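Local coordinates for protein transcription regulator AmtR (Mycobacterium smegmatis, PDB 5E57) that probably binds cis-regulatory DNA as a TetR-family transcription factor and is linked to nitrogen regulation and urea metabolism, at residues 72-75 with 76-79. Numbering follows the deposited sequence.
Sequences HGLL and GESG
Two successive i to i+3 hydrogen bonds lead from the last turn of helix 65-75 into the loop that follows. Gly76 N donates to Gly73 O (3.1 Å, bent to 142° at the hydrogen), and Glu77 N donates more directly to Leu74 O (3.1 Å, 161°). Both donors stand well above the plane of the carbonyl they meet, the geometry of a tight 3-10-like turn. Leu74 O has a second donor in Arg84 of helix 82-98, so this oxygen accepts one bond from the backbone and one from a side chain. Gly76, its backbone angles still on the helical side, leaves the turn without a side chain, whereas Glu77 has swung to an extended backbone conformation and leads the chain away. Its side chain turns back alongside Leu74: with CG anti to its own carbonyl carbon (chi1 -60°), CG comes 3.3 Å from Gly73 O, and the extended chain beyond sets the carboxylate beside the leucine branch, Glu77 OE2 lying 3.7 Å from Leu74 CD2. A glutamate suits this partly exposed place, its reach letting OE1 form a salt bridge with Arg201. Leucine suits the buried position 74, where it packs on Leu88, while the apolar side chain of the more exposed Leu75 rests on Ala130 and Leu134 of helix 118-142. Overlapping 3-10-type turns of this kind are common at helix C-termini, and here they open the loop joining helices 65-75 and 82-98 in an all-helical TetR-family regulator.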
ATOM      1  N   HIS A  72     -16.216 -14.625  -2.311  1.00 20.44           N
ATOM      2  CA  HIS A  72     -16.566 -16.060  -2.347  1.00 20.57           C
ATOM      3  C   HIS A  72     -17.735 -16.344  -3.227  1.00 20.54           C
ATOM      4  O   HIS A  72     -17.690 -17.264  -4.000  1.00 21.52           O
ATOM      5  CB  HIS A  72     -16.774 -16.609  -0.922  1.00 22.26           C
ATOM      6  CG  HIS A  72     -15.494 -17.023  -0.247  1.00 24.01           C
ATOM      7  ND1 HIS A  72     -15.307 -16.940   1.116  1.00 30.94           N
ATOM      8  CD2 HIS A  72     -14.324 -17.491  -0.752  1.00 26.51           C
ATOM      9  CE1 HIS A  72     -14.100 -17.400   1.427  1.00 27.08           C
ATOM     10  NE2 HIS A  72     -13.472 -17.694   0.308  1.00 27.16           N
ATOM     11  N   GLY A  73     -18.799 -15.545  -3.136  1.00 20.49           N
ATOM     12  CA  GLY A  73     -19.945 -15.671  -4.027  1.00 20.96           C
ATOM     13  C   GLY A  73     -19.639 -15.492  -5.504  1.00 23.08           C
ATOM     14  O   GLY A  73     -20.178 -16.189  -6.349  1.00 21.79           O
ATOM     15  N   LEU A  74     -18.767 -14.541  -5.823  1.00 21.54           N
ATOM     16  CA  LEU A  74     -18.393 -14.232  -7.187  1.00 18.94           C
ATOM     17  C   LEU A  74     -17.623 -15.392  -7.791  1.00 21.15           C
ATOM     18  O   LEU A  74     -17.769 -15.709  -8.970  1.00 22.83           O
ATOM     19  CB  LEU A  74     -17.538 -12.910  -7.243  1.00 19.34           C
ATOM     20  CG  LEU A  74     -18.252 -11.595  -6.886  1.00 18.41           C
ATOM     21  CD1 LEU A  74     -17.359 -10.384  -6.751  1.00 18.67           C
ATOM     22  CD2 LEU A  74     -19.245 -11.215  -7.913  1.00 18.84           C
ATOM     23  N   LEU A  75     -16.788 -16.049  -6.994  1.00 23.33           N
ATOM     24  CA  LEU A  75     -16.027 -17.219  -7.499  1.00 26.80           C
ATOM     25  C   LEU A  75     -16.969 -18.358  -7.923  1.00 28.42           C
ATOM     26  O   LEU A  75     -16.610 -19.154  -8.791  1.00 29.92           O
ATOM     27  CB  LEU A  75     -15.028 -17.728  -6.472  1.00 27.31           C
ATOM     28  CG  LEU A  75     -13.803 -16.815  -6.296  1.00 27.27           C
ATOM     29  CD1 LEU A  75     -12.987 -17.314  -5.108  1.00 27.75           C
ATOM     30  CD2 LEU A  75     -12.977 -16.749  -7.566  1.00 28.46           C
ATOM     31  N   GLY A  76     -18.194 -18.350  -7.386  1.00 27.38           N
ATOM     32  CA  GLY A  76     -19.179 -19.426  -7.626  1.00 29.82           C
ATOM     33  C   GLY A  76     -20.026 -19.145  -8.849  1.00 27.28           C
ATOM     34  O   GLY A  76     -20.827 -19.975  -9.250  1.00 24.15           O
ATOM     35  N   GLU A  77     -19.830 -17.984  -9.459  1.00 23.10           N
ATOM     36  CA  GLU A  77     -20.653 -17.553 -10.590  1.00 26.39           C
ATOM     37  C   GLU A  77     -20.049 -18.013 -11.913  1.00 28.47           C
ATOM     38  O   GLU A  77     -18.859 -18.321 -11.997  1.00 26.04           O
ATOM     39  CB  GLU A  77     -20.813 -16.029 -10.599  1.00 24.02           C
ATOM     40  CG  GLU A  77     -21.475 -15.497  -9.351  1.00 23.08           C
ATOM     41  CD  GLU A  77     -21.634 -13.956  -9.326  1.00 24.45           C
ATOM     42  OE1 GLU A  77     -21.318 -13.267 -10.326  1.00 19.44           O
ATOM     43  OE2 GLU A  77     -22.095 -13.463  -8.296  1.00 20.41           O
ATOM     44  N   SER A  78     -20.905 -18.097 -12.926  1.00 28.76           N
ATOM     45  CA  SER A  78     -20.479 -18.445 -14.294  1.00 34.31           C
ATOM     46  C   SER A  78     -20.462 -17.110 -15.034  1.00 36.09           C
ATOM     47  O   SER A  78     -20.932 -16.101 -14.527  1.00 35.32           O
ATOM     48  CB  SER A  78     -21.461 -19.430 -14.981  1.00 32.32           C
ATOM     49  N   GLY A  79     -19.901 -17.062 -16.216  1.00 36.38           N
ATOM     50  CA  GLY A  79     -19.918 -15.775 -16.914  1.00 37.06           C
ATOM     51  C   GLY A  79     -18.623 -15.003 -16.766  1.00 33.41           C
ATOM     52  O   GLY A  79     -17.751 -15.397 -16.036  1.00 31.04           O
TER